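Local coordinates for protein ringhalexin (Hemachatus haemachatus, PDB 4ZQY) that inhibits activation of coagulation factor X by factor VIIa, acting as an anticoagulant three-finger toxin, and also shows weak irreversible neurotoxicity, at residues E15-G20 and R40-T45; H21-K26 and C57-K62; K26-G31 and Q52-C57. All blocks are in the same frame, centred on the assembly; numbering follows the deposited sequence.

Interactions 2 and 3 follow the three-stranded sheet of this three-finger toxin outward from the disulfide-rich core. Interaction 1 joins the two sheets by a disulfide, from the loop after strand 12-16 to edge strand 39-43. Interaction 2 pairs the central strand 23-29 with strand 53-58, and its centre lies about 7 Å from that of interaction 1. Backbone bonds join the two, since Tyr-23 pairs with Ala-43 and Phe-25 with Gly-41. Interaction 3 continues this pairing and shares Lys-26 and Cys-57 with interaction 2; their centres are about 14 Å apart. The centres of interactions 1 and 3 are about 18 Å apart. Interactions 2 and 3 both touch the second subunit, which extends the sheet.

Interaction 1: residues E15-G20 and R40-T45; sequences EICPEG and RGCAAT
Cys-17 and Cys-42 both turn SG beside their own backbone N and anti to the carbonyl carbon (chi1 -67° and -60°). The two sulfurs meet in a disulfide, with SG to SG 2.0 Å. The torsion about the S-S bond is -83°, close to the perpendicular usual for disulfides. The bond joins the loop just after strand 12-16 to strand 39-43. These strands belong to different sheets of the three-finger fold, and no hydrogen bond crosses between the two segments. Glu-15 lies next to the bridge. Its chain is extended beyond CG, and Glu-15 CD is 3.9 Å from Cys-42 SG. Glu-15 OE2 comes to 3.7 Å from Gly-41 CA, and its hydrogen bond goes to Ser-5 OG. On the Pro-18 side, CD of that ring packs at 4.2 Å from Cys-42 CB. Further on, Gly-20 O lies 4.0 Å from Ala-44 CA. Cys-3 also packs against both halves of the bridge. The link is one of four disulfides in the chain. With no backbone pairing here, the direct attachment between these segments is covalent, helped by light van der Waals contact.

Interaction 2: residues H21-K26 and C57-K62; sequences HNYCFK and CCARDK
Tyr-23 and Cys-57 meet through ring and sulfur, near the point where the fingers of this three-finger toxin join its disulfide core. Cys-57 SG lies 4.7 Å from the centroid of the Tyr-23 ring and 43° off the ring normal. The contact is therefore oblique. Cys-57 SG stands anti to its backbone N (chi1 -169°), and Tyr-23 CD1 is its nearest ring atom. Ala-59 CB approaches Tyr-23 CD1 at 4.1 Å, again obliquely. Cys-58 O lies at the edge of the ring, near its plane.

The backbones pair as antiparallel strands. Cys-24 and Cys-58 form a hydrogen-bonded pair, with Cys-24 N to Cys-58 O at 2.8 Å and Cys-58 N to Cys-24 O at 3.0 Å. Phe-25 and Cys-57 are the next pair, non-hydrogen-bonded. Asn-22 and Tyr-23 both face Ala-43 on the other neighbouring strand, which makes a classic beta bulge.

The Cys-24 and Cys-58 side chains share one face of the sheet; Phe-25 and Cys-57 take the other. The three cysteines serve three disulfides: Cys-24 to Cys-3, Cys-57 to Cys-46 and Cys-58 to Cys-63. Cys-57 and Cys-58 also pair with a strand of the second subunit, and Phe-10 of that subunit packs on Tyr-23. On the shared face, Cys-24 CB sits 4.1 Å from Cys-58 SG, while Cys-24 SG lies 3.7 Å from Arg-60 O.

Interaction 3: residues K26-G31 and Q52-C57; sequences KKFPKG and QVYVDC
Lys-26 O accepts a hydrogen bond from Asp-56 N at 2.7 Å, with an N-H...O angle of 163°. The donor lies in the carbonyl plane. Val-55 CA adds a CA-H...O contact to the same oxygen. This is antiparallel pairing between strands 23-29 and 53-58, neighbours in the three-stranded sheet of the three-finger fold. Phe-28 and Tyr-54 form the next hydrogen-bonded pair. Lys-30 N to Gln-52 O, 3.0 Å, ends the series.

Lys-26, Phe-28, Tyr-54 and Asp-56 share one face of the sheet. Phe-28 CG sits between its backbone N and carbonyl carbon, and its ring lies under Tyr-54 CB. Tyr-54 CB makes a CH-pi contact with one face of the Phe-28 ring, offset toward the rim and 3.9 Å from the centroid. The two rings are oblique, with planes at 37°. Asp-56 meets the edge of the Phe-28 ring; carboxylate and ring planes stand 77° apart, and OD1 is 3.4 Å from CE1. Lys-30 crosses Tyr-54 at about a right angle, and Lys-30 CG makes a CH-pi contact over the Tyr-54 ring, 3.7 Å from its centroid. On the opposite face of the sheet, that of Lys-27, Val-53 and Val-55, Lys-27 CG packs against Val-53 CG1.

Lys-26 and Asp-56 lie side by side. Lys-26 NZ stays 4.0 Å from Asp-56 OD2, beyond a salt bridge, and bonds instead to Arg-65 O. Asp-56 OD1 bonds to Thr-13 OG1 of the second subunit. The opposite charges probably attract weakly, while these bonds tie the strand pair to the C-terminus and the subunit interface.

Interaction 1: residues E15-G20 and R40-T45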
ATOM      1  N   GLU A  15      -8.614  15.786  11.150  1.00 44.55           N
ATOM      2  CA  GLU A  15      -7.815  16.996  11.090  1.00 29.69           C
ATOM      3  C   GLU A  15      -7.857  17.644   9.714  1.00 47.00           C
ATOM      4  O   GLU A  15      -8.242  17.013   8.725  1.00 34.13           O
ATOM      5  CB  GLU A  15      -6.370  16.692  11.467  1.00 21.52           C
ATOM      6  CG  GLU A  15      -5.662  15.724  10.534  1.00 27.49           C
ATOM      7  CD  GLU A  15      -4.194  15.587  10.878  1.00 49.84           C
ATOM      8  OE1 GLU A  15      -3.476  16.605  10.840  1.00 58.65           O
ATOM      9  OE2 GLU A  15      -3.767  14.472  11.232  1.00 56.52           O
ATOM     10  N   ILE A  16      -7.551  18.936   9.680  1.00 41.47           N
ATOM     11  CA  ILE A  16      -7.449  19.669   8.425  1.00 49.81           C
ATOM     12  C   ILE A  16      -5.969  19.846   8.025  1.00 53.96           C
ATOM     13  O   ILE A  16      -5.133  20.266   8.824  1.00 41.29           O
ATOM     14  CB  ILE A  16      -8.203  21.020   8.505  1.00 59.28           C
ATOM     15  CG1 ILE A  16      -8.135  21.762   7.170  1.00 41.53           C
ATOM     16  CG2 ILE A  16      -7.771  21.852   9.710  1.00 68.86           C
ATOM     17  CD1 ILE A  16      -9.104  22.897   7.091  1.00 51.99           C
ATOM     18  N   CYS A  17      -5.644  19.473   6.795  1.00 48.54           N
ATOM     19  CA  CYS A  17      -4.261  19.477   6.341  1.00 53.78           C
ATOM     20  C   CYS A  17      -3.713  20.860   6.067  1.00 46.48           C
ATOM     21  O   CYS A  17      -4.434  21.727   5.584  1.00 61.89           O
ATOM     22  CB  CYS A  17      -4.132  18.640   5.073  1.00 64.29           C
ATOM     23  SG  CYS A  17      -4.408  16.910   5.334  1.00 41.99           S
ATOM     24  N   PRO A  18      -2.428  21.071   6.381  1.00 34.79           N
ATOM     25  CA  PRO A  18      -1.734  22.312   6.027  1.00 48.63           C
ATOM     26  C   PRO A  18      -1.868  22.632   4.545  1.00 49.42           C
ATOM     27  O   PRO A  18      -2.188  21.736   3.761  1.00 87.82           O
ATOM     28  CB  PRO A  18      -0.274  22.008   6.359  1.00 47.67           C
ATOM     29  CG  PRO A  18      -0.313  20.942   7.388  1.00 20.64           C
ATOM     30  CD  PRO A  18      -1.626  20.208   7.264  1.00 57.09           C
ATOM     31  N   GLU A  19      -1.599  23.878   4.162  1.00 67.85           N
ATOM     32  CA  GLU A  19      -1.581  24.258   2.750  1.00 69.56           C
ATOM     33  C   GLU A  19      -0.574  23.415   1.991  1.00 61.66           C
ATOM     34  O   GLU A  19       0.541  23.186   2.461  1.00 54.34           O
ATOM     35  CB  GLU A  19      -1.242  25.740   2.568  1.00 70.38           C
ATOM     36  CG  GLU A  19      -2.323  26.689   3.051  1.00 99.47           C
ATOM     37  CD  GLU A  19      -1.960  28.145   2.833  1.00114.45           C
ATOM     38  OE1 GLU A  19      -2.390  28.725   1.813  1.00 90.22           O
ATOM     39  OE2 GLU A  19      -1.252  28.711   3.691  1.00139.10           O
ATOM     40  N   GLY A  20      -0.989  22.944   0.821  1.00 55.72           N
ATOM     41  CA  GLY A  20      -0.122  22.181  -0.059  1.00 65.51           C
ATOM     42  C   GLY A  20      -0.096  20.707   0.252  1.00 56.63           C
ATOM     43  O   GLY A  20       0.333  19.900  -0.572  1.00 84.28           O
ATOM     44  N   ARG A  40      -1.411   7.857  11.365  1.00 31.26           N
ATOM     45  CA  ARG A  40      -2.137   8.593  10.334  1.00 33.87           C
ATOM     46  C   ARG A  40      -1.824  10.076  10.361  1.00 24.70           C
ATOM     47  O   ARG A  40      -1.370  10.611  11.371  1.00 54.43           O
ATOM     48  CB  ARG A  40      -3.651   8.411  10.503  1.00 17.06           C
ATOM     49  CG  ARG A  40      -4.184   7.001  10.265  1.00 41.52           C
ATOM     50  CD  ARG A  40      -5.698   6.982  10.396  1.00 12.59           C
ATOM     51  NE  ARG A  40      -6.275   5.653  10.232  1.00 40.00           N
ATOM     52  CZ  ARG A  40      -6.351   4.742  11.199  1.00 52.54           C
ATOM     53  NH1 ARG A  40      -5.819   5.002  12.385  1.00 50.40           N
ATOM     54  NH2 ARG A  40      -6.909   3.555  10.961  1.00 29.95           N
ATOM     55  N   GLY A  41      -2.040  10.727   9.224  1.00 32.25           N
ATOM     56  CA  GLY A  41      -1.822  12.150   9.116  1.00 40.47           C
ATOM     57  C   GLY A  41      -1.873  12.675   7.702  1.00 31.58           C
ATOM     58  O   GLY A  41      -2.289  11.974   6.782  1.00 29.24           O
ATOM     59  N   CYS A  42      -1.508  13.946   7.559  1.00 47.24           N
ATOM     60  CA  CYS A  42      -1.497  14.634   6.274  1.00 35.40           C
ATOM     61  C   CYS A  42      -0.094  14.567   5.684  1.00 26.69           C
ATOM     62  O   CYS A  42       0.874  14.357   6.405  1.00 44.41           O
ATOM     63  CB  CYS A  42      -1.940  16.090   6.433  1.00 26.41           C
ATOM     64  SG  CYS A  42      -3.612  16.297   7.091  1.00 47.34           S
ATOM     65  N   ALA A  43       0.013  14.763   4.375  1.00 34.87           N
ATOM     66  CA  ALA A  43       1.300  14.725   3.688  1.00 23.01           C
ATOM     67  C   ALA A  43       1.281  15.542   2.399  1.00 48.68           C
ATOM     68  O   ALA A  43       0.247  15.655   1.735  1.00 61.43           O
ATOM     69  CB  ALA A  43       1.685  13.297   3.389  1.00 20.54           C
ATOM     70  N   ALA A  44       2.420  16.133   2.059  1.00 32.96           N
ATOM     71  CA  ALA A  44       2.543  16.839   0.793  1.00 65.85           C
ATOM     72  C   ALA A  44       2.911  15.841  -0.292  1.00 73.62           C
ATOM     73  O   ALA A  44       2.581  16.031  -1.461  1.00 68.28           O
ATOM     74  CB  ALA A  44       3.586  17.919   0.887  1.00 57.10           C
ATOM     75  N   THR A  45       3.620  14.790   0.112  1.00 58.85           N
ATOM     76  CA  THR A  45       4.002  13.685  -0.763  1.00 51.50           C
ATOM     77  C   THR A  45       3.865  12.375   0.008  1.00 63.78           C
ATOM     78  O   THR A  45       4.080  12.349   1.223  1.00 54.06           O
ATOM     79  CB  THR A  45       5.452  13.815  -1.254  1.00 57.22           C
ATOM     80  OG1 THR A  45       6.342  13.696  -0.138  1.00 75.07           O
ATOM     81  CG2 THR A  45       5.680  15.151  -1.944  1.00 60.43           C
TER

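Interaction 2: residues H21-K26 and C57-K62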
ATOM      1  N   HIS A  21      -0.526  20.352   1.455  1.00 76.66           N
ATOM      2  CA  HIS A  21      -0.623  18.957   1.847  1.00 55.60           C
ATOM      3  C   HIS A  21      -1.991  18.437   1.433  1.00 60.77           C
ATOM      4  O   HIS A  21      -3.000  18.812   2.026  1.00 88.97           O
ATOM      5  CB  HIS A  21      -0.424  18.832   3.348  1.00 49.07           C
ATOM      6  CG  HIS A  21       0.949  19.204   3.800  1.00 54.62           C
ATOM      7  ND1 HIS A  21       1.429  20.492   3.737  1.00 78.02           N
ATOM      8  CD2 HIS A  21       1.932  18.463   4.364  1.00 64.37           C
ATOM      9  CE1 HIS A  21       2.662  20.524   4.212  1.00 78.42           C
ATOM     10  NE2 HIS A  21       2.989  19.306   4.605  1.00 49.78           N
ATOM     11  N   ASN A  22      -2.030  17.588   0.410  1.00 46.07           N
ATOM     12  CA  ASN A  22      -3.304  17.117  -0.134  1.00 64.46           C
ATOM     13  C   ASN A  22      -3.381  15.597  -0.110  1.00 64.40           C
ATOM     14  O   ASN A  22      -4.321  14.997  -0.627  1.00 54.33           O
ATOM     15  CB  ASN A  22      -3.522  17.634  -1.564  1.00 70.24           C
ATOM     16  CG  ASN A  22      -3.678  19.147  -1.626  1.00 90.46           C
ATOM     17  OD1 ASN A  22      -4.711  19.693  -1.228  1.00 94.18           O
ATOM     18  ND2 ASN A  22      -2.665  19.827  -2.144  1.00 80.25           N
ATOM     19  N   TYR A  23      -2.407  14.983   0.546  1.00 46.87           N
ATOM     20  CA  TYR A  23      -2.390  13.542   0.730  1.00 35.22           C
ATOM     21  C   TYR A  23      -2.694  13.181   2.173  1.00 49.03           C
ATOM     22  O   TYR A  23      -2.321  13.905   3.092  1.00 57.01           O
ATOM     23  CB  TYR A  23      -1.027  12.966   0.351  1.00 47.80           C
ATOM     24  CG  TYR A  23      -0.703  13.059  -1.120  1.00 62.85           C
ATOM     25  CD1 TYR A  23      -1.255  12.177  -2.040  1.00 69.10           C
ATOM     26  CD2 TYR A  23       0.170  14.034  -1.585  1.00 62.90           C
ATOM     27  CE1 TYR A  23      -0.947  12.268  -3.384  1.00 82.80           C
ATOM     28  CE2 TYR A  23       0.483  14.133  -2.917  1.00 75.33           C
ATOM     29  CZ  TYR A  23      -0.074  13.250  -3.816  1.00 84.71           C
ATOM     30  OH  TYR A  23       0.251  13.360  -5.151  1.00 62.34           O
ATOM     31  N   CYS A  24      -3.413  12.083   2.362  1.00 46.93           N
ATOM     32  CA  CYS A  24      -3.577  11.491   3.679  1.00 26.95           C
ATOM     33  C   CYS A  24      -2.779  10.204   3.659  1.00 31.71           C
ATOM     34  O   CYS A  24      -2.750   9.517   2.643  1.00 56.50           O
ATOM     35  CB  CYS A  24      -5.040  11.166   3.978  1.00 34.72           C
ATOM     36  SG  CYS A  24      -6.213  12.514   4.020  1.00 36.70           S
ATOM     37  N   PHE A  25      -2.098   9.876   4.747  1.00 34.74           N
ATOM     38  CA  PHE A  25      -1.361   8.623   4.757  1.00 38.72           C
ATOM     39  C   PHE A  25      -1.786   7.775   5.947  1.00 44.94           C
ATOM     40  O   PHE A  25      -2.377   8.281   6.899  1.00 36.59           O
ATOM     41  CB  PHE A  25       0.147   8.851   4.789  1.00 37.28           C
ATOM     42  CG  PHE A  25       0.646   9.377   6.087  1.00 25.39           C
ATOM     43  CD1 PHE A  25       0.991   8.509   7.110  1.00 49.65           C
ATOM     44  CD2 PHE A  25       0.779  10.731   6.289  1.00 43.57           C
ATOM     45  CE1 PHE A  25       1.443   8.984   8.308  1.00 44.18           C
ATOM     46  CE2 PHE A  25       1.235  11.211   7.490  1.00 35.71           C
ATOM     47  CZ  PHE A  25       1.566  10.338   8.499  1.00 28.52           C
ATOM     48  N   LYS A  26      -1.444   6.491   5.894  1.00 23.98           N
ATOM     49  CA  LYS A  26      -1.577   5.599   7.038  1.00 18.91           C
ATOM     50  C   LYS A  26      -0.376   4.663   7.145  1.00 30.50           C
ATOM     51  O   LYS A  26      -0.047   3.955   6.201  1.00 38.60           O
ATOM     52  CB  LYS A  26      -2.858   4.774   6.972  1.00 18.28           C
ATOM     53  CG  LYS A  26      -3.033   3.957   8.243  1.00 41.77           C
ATOM     54  CD  LYS A  26      -4.315   3.159   8.312  1.00 59.69           C
ATOM     55  CE  LYS A  26      -4.214   1.893   7.481  1.00 59.08           C
ATOM     56  NZ  LYS A  26      -5.354   0.965   7.717  1.00 53.48           N
ATOM     57  N   CYS A  57      -1.192   5.599   1.005  1.00 62.83           N
ATOM     58  CA  CYS A  57      -1.210   6.989   0.617  1.00 41.46           C
ATOM     59  C   CYS A  57      -2.410   7.199  -0.298  1.00 26.62           C
ATOM     60  O   CYS A  57      -2.565   6.488  -1.287  1.00 59.56           O
ATOM     61  CB  CYS A  57       0.110   7.359  -0.075  1.00 34.03           C
ATOM     62  SG  CYS A  57       0.380   9.102  -0.336  1.00 62.18           S
ATOM     63  N   CYS A  58      -3.292   8.121   0.075  1.00 46.64           N
ATOM     64  CA  CYS A  58      -4.503   8.390  -0.699  1.00 29.81           C
ATOM     65  C   CYS A  58      -4.762   9.897  -0.727  1.00 36.00           C
ATOM     66  O   CYS A  58      -4.119  10.649   0.003  1.00 65.72           O
ATOM     67  CB  CYS A  58      -5.701   7.626  -0.108  1.00 44.79           C
ATOM     68  SG  CYS A  58      -6.136   7.961   1.620  1.00 45.65           S
ATOM     69  N   ALA A  59      -5.705  10.330  -1.563  1.00 66.56           N
ATOM     70  CA  ALA A  59      -5.887  11.752  -1.862  1.00 60.21           C
ATOM     71  C   ALA A  59      -7.354  12.169  -1.896  1.00 65.69           C
ATOM     72  O   ALA A  59      -7.801  12.856  -2.812  1.00 55.67           O
ATOM     73  CB  ALA A  59      -5.208  12.109  -3.170  1.00 44.61           C
ATOM     74  N   ARG A  60      -8.100  11.752  -0.884  1.00 65.94           N
ATOM     75  CA  ARG A  60      -9.479  12.180  -0.724  1.00 63.63           C
ATOM     76  C   ARG A  60      -9.741  12.463   0.752  1.00 69.97           C
ATOM     77  O   ARG A  60      -8.984  12.029   1.616  1.00 66.91           O
ATOM     78  CB  ARG A  60     -10.453  11.114  -1.247  1.00 68.86           C
ATOM     79  CG  ARG A  60     -10.453  10.902  -2.763  1.00 84.17           C
ATOM     80  CD  ARG A  60     -11.479   9.833  -3.206  1.00120.81           C
ATOM     81  NE  ARG A  60     -12.887  10.205  -3.021  1.00144.50           N
ATOM     82  CZ  ARG A  60     -13.639  10.834  -3.924  1.00132.69           C
ATOM     83  NH1 ARG A  60     -13.138  11.172  -5.105  1.00102.48           N
ATOM     84  NH2 ARG A  60     -14.906  11.117  -3.648  1.00126.63           N
ATOM     85  N   ASP A  61     -10.794  13.217   1.043  1.00 63.62           N
ATOM     86  CA  ASP A  61     -11.072  13.597   2.419  1.00 51.51           C
ATOM     87  C   ASP A  61     -11.339  12.368   3.282  1.00 50.66           C
ATOM     88  O   ASP A  61     -12.243  11.593   2.983  1.00 57.08           O
ATOM     89  CB  ASP A  61     -12.250  14.565   2.505  1.00 67.15           C
ATOM     90  CG  ASP A  61     -11.897  15.948   2.040  1.00 61.83           C
ATOM     91  OD1 ASP A  61     -10.711  16.202   1.773  1.00 55.54           O
ATOM     92  OD2 ASP A  61     -12.810  16.789   1.962  1.00 68.65           O
ATOM     93  N   LYS A  62     -10.547  12.194   4.336  1.00 39.24           N
ATOM     94  CA  LYS A  62     -10.800  11.169   5.351  1.00 60.03           C
ATOM     95  C   LYS A  62     -10.706   9.783   4.744  1.00 48.48           C
ATOM     96  O   LYS A  62     -11.457   8.875   5.112  1.00 42.75           O
ATOM     97  CB  LYS A  62     -12.160  11.409   6.036  1.00 48.62           C
ATOM     98  CG  LYS A  62     -12.174  12.702   6.829  1.00 49.74           C
ATOM     99  CD  LYS A  62     -13.497  13.096   7.466  1.00 60.62           C
ATOM    100  CE  LYS A  62     -14.666  12.190   7.177  1.00 71.57           C
ATOM    101  NZ  LYS A  62     -15.861  12.734   7.909  1.00 76.91           N
TER

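Interaction 3: residues K26-G31 and Q52-C57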
ATOM      1  N   LYS A  26      -1.444   6.491   5.894  1.00 23.98           N
ATOM      2  CA  LYS A  26      -1.577   5.599   7.038  1.00 18.91           C
ATOM      3  C   LYS A  26      -0.376   4.663   7.145  1.00 30.50           C
ATOM      4  O   LYS A  26      -0.047   3.955   6.201  1.00 38.60           O
ATOM      5  CB  LYS A  26      -2.858   4.774   6.972  1.00 18.28           C
ATOM      6  CG  LYS A  26      -3.033   3.957   8.243  1.00 41.77           C
ATOM      7  CD  LYS A  26      -4.315   3.159   8.312  1.00 59.69           C
ATOM      8  CE  LYS A  26      -4.214   1.893   7.481  1.00 59.08           C
ATOM      9  NZ  LYS A  26      -5.354   0.965   7.717  1.00 53.48           N
ATOM     10  N   LYS A  27       0.263   4.651   8.308  1.00 41.52           N
ATOM     11  CA  LYS A  27       1.455   3.847   8.521  1.00 20.45           C
ATOM     12  C   LYS A  27       1.195   2.715   9.530  1.00 28.94           C
ATOM     13  O   LYS A  27       0.648   2.943  10.603  1.00 42.47           O
ATOM     14  CB  LYS A  27       2.580   4.762   9.023  1.00 39.30           C
ATOM     15  CG  LYS A  27       3.999   4.330   8.736  1.00 72.68           C
ATOM     16  CD  LYS A  27       5.019   5.407   9.155  1.00 75.82           C
ATOM     17  CE  LYS A  27       5.012   6.600   8.177  1.00 71.39           C
ATOM     18  NZ  LYS A  27       6.014   7.667   8.498  1.00 54.76           N
ATOM     19  N   PHE A  28       1.560   1.487   9.169  1.00 45.33           N
ATOM     20  CA  PHE A  28       1.353   0.348  10.065  1.00 33.08           C
ATOM     21  C   PHE A  28       2.415  -0.733   9.845  1.00 35.21           C
ATOM     22  O   PHE A  28       2.965  -0.842   8.752  1.00 43.65           O
ATOM     23  CB  PHE A  28      -0.068  -0.209   9.895  1.00 34.29           C
ATOM     24  CG  PHE A  28      -0.407  -0.640   8.501  1.00 29.83           C
ATOM     25  CD1 PHE A  28      -0.838   0.278   7.555  1.00 27.11           C
ATOM     26  CD2 PHE A  28      -0.358  -1.976   8.155  1.00 37.02           C
ATOM     27  CE1 PHE A  28      -1.163  -0.124   6.279  1.00 26.10           C
ATOM     28  CE2 PHE A  28      -0.684  -2.389   6.877  1.00 37.15           C
ATOM     29  CZ  PHE A  28      -1.089  -1.463   5.937  1.00 21.40           C
ATOM     30  N   PRO A  29       2.726  -1.520  10.892  1.00 34.63           N
ATOM     31  CA  PRO A  29       3.831  -2.483  10.792  1.00 43.40           C
ATOM     32  C   PRO A  29       3.472  -3.723   9.984  1.00 44.04           C
ATOM     33  O   PRO A  29       2.280  -3.993   9.846  1.00 46.50           O
ATOM     34  CB  PRO A  29       4.096  -2.854  12.251  1.00 37.56           C
ATOM     35  CG  PRO A  29       2.777  -2.648  12.909  1.00 29.20           C
ATOM     36  CD  PRO A  29       2.172  -1.462  12.252  1.00 31.91           C
ATOM     37  N   LYS A  30       4.462  -4.513   9.558  1.00 38.13           N
ATOM     38  CA  LYS A  30       4.162  -5.599   8.626  1.00 43.36           C
ATOM     39  C   LYS A  30       3.866  -6.974   9.217  1.00 74.18           C
ATOM     40  O   LYS A  30       2.977  -7.669   8.721  1.00 78.91           O
ATOM     41  CB  LYS A  30       5.359  -5.779   7.660  1.00 32.49           C
ATOM     42  CG  LYS A  30       5.324  -5.004   6.333  1.00 60.95           C
ATOM     43  CD  LYS A  30       6.545  -5.281   5.394  1.00 38.72           C
ATOM     44  CE  LYS A  30       6.524  -6.614   4.627  1.00 83.23           C
ATOM     45  NZ  LYS A  30       5.366  -6.833   3.710  1.00 82.28           N
ATOM     46  N   GLY A  31       4.551  -7.369  10.289  1.00 30.96           N
ATOM     47  CA  GLY A  31       4.181  -8.626  10.912  1.00 48.03           C
ATOM     48  C   GLY A  31       3.391  -8.614  12.194  1.00 64.01           C
ATOM     49  O   GLY A  31       3.391  -9.603  12.917  1.00 70.97           O
ATOM     50  N   GLN A  52      10.032  -2.650   8.103  1.00 41.15           N
ATOM     51  CA  GLN A  52       8.886  -3.526   8.294  1.00 49.97           C
ATOM     52  C   GLN A  52       7.653  -2.682   8.449  1.00 34.25           C
ATOM     53  O   GLN A  52       6.923  -2.816   9.427  1.00 62.01           O
ATOM     54  CB  GLN A  52       9.102  -4.456   9.489  1.00 87.15           C
ATOM     55  CG  GLN A  52      10.094  -5.568   9.339  1.00 95.99           C
ATOM     56  CD  GLN A  52       9.414  -6.866   8.979  1.00100.12           C
ATOM     57  OE1 GLN A  52       8.427  -7.260   9.597  1.00114.63           O
ATOM     58  NE2 GLN A  52       9.974  -7.570   8.005  1.00 76.89           N
ATOM     59  N   VAL A  53       7.399  -1.834   7.461  1.00 38.36           N
ATOM     60  CA  VAL A  53       6.261  -0.940   7.515  1.00 39.32           C
ATOM     61  C   VAL A  53       5.611  -0.773   6.144  1.00 27.76           C
ATOM     62  O   VAL A  53       6.310  -0.668   5.136  1.00 63.87           O
ATOM     63  CB  VAL A  53       6.711   0.467   8.023  1.00 46.64           C
ATOM     64  CG1 VAL A  53       5.637   1.495   7.770  1.00 52.01           C
ATOM     65  CG2 VAL A  53       7.101   0.444   9.503  1.00 26.00           C
ATOM     66  N   TYR A  54       4.278  -0.772   6.109  1.00 24.03           N
ATOM     67  CA  TYR A  54       3.514  -0.328   4.942  1.00 40.60           C
ATOM     68  C   TYR A  54       3.070   1.130   5.128  1.00 47.89           C
ATOM     69  O   TYR A  54       2.849   1.559   6.262  1.00 39.39           O
ATOM     70  CB  TYR A  54       2.257  -1.178   4.726  1.00 37.44           C
ATOM     71  CG  TYR A  54       2.464  -2.646   4.422  1.00 50.95           C
ATOM     72  CD1 TYR A  54       2.887  -3.057   3.169  1.00 40.95           C
ATOM     73  CD2 TYR A  54       2.130  -3.626   5.353  1.00 28.64           C
ATOM     74  CE1 TYR A  54       3.054  -4.396   2.877  1.00 50.15           C
ATOM     75  CE2 TYR A  54       2.275  -4.965   5.059  1.00 28.93           C
ATOM     76  CZ  TYR A  54       2.739  -5.344   3.817  1.00 31.33           C
ATOM     77  OH  TYR A  54       2.908  -6.673   3.497  1.00 66.17           O
ATOM     78  N   VAL A  55       2.959   1.896   4.037  1.00 37.09           N
ATOM     79  CA  VAL A  55       2.329   3.224   4.116  1.00 41.15           C
ATOM     80  C   VAL A  55       1.230   3.260   3.057  1.00 29.23           C
ATOM     81  O   VAL A  55       1.443   2.960   1.888  1.00 33.47           O
ATOM     82  CB  VAL A  55       3.322   4.435   3.969  1.00 16.92           C
ATOM     83  CG1 VAL A  55       4.651   4.122   4.629  1.00 47.11           C
ATOM     84  CG2 VAL A  55       3.533   4.842   2.535  1.00 60.98           C
ATOM     85  N   ASP A  56       0.018   3.540   3.499  1.00 46.11           N
ATOM     86  CA  ASP A  56      -1.062   3.785   2.573  1.00 37.01           C
ATOM     87  C   ASP A  56      -0.957   5.253   2.259  1.00 38.95           C
ATOM     88  O   ASP A  56      -0.611   6.055   3.121  1.00 62.57           O
ATOM     89  CB  ASP A  56      -2.437   3.489   3.172  1.00 39.03           C
ATOM     90  CG  ASP A  56      -2.609   2.033   3.541  1.00 64.00           C
ATOM     91  OD1 ASP A  56      -1.720   1.233   3.193  1.00114.09           O
ATOM     92  OD2 ASP A  56      -3.636   1.686   4.163  1.00 59.88           O
ATOM     93  N   CYS A  57      -1.192   5.599   1.005  1.00 62.83           N
ATOM     94  CA  CYS A  57      -1.210   6.989   0.617  1.00 41.46           C
ATOM     95  C   CYS A  57      -2.410   7.199  -0.298  1.00 26.62           C
ATOM     96  O   CYS A  57      -2.565   6.488  -1.287  1.00 59.56           O
ATOM     97  CB  CYS A  57       0.110   7.359  -0.075  1.00 34.03           C
ATOM     98  SG  CYS A  57       0.380   9.102  -0.336  1.00 62.18           S
TER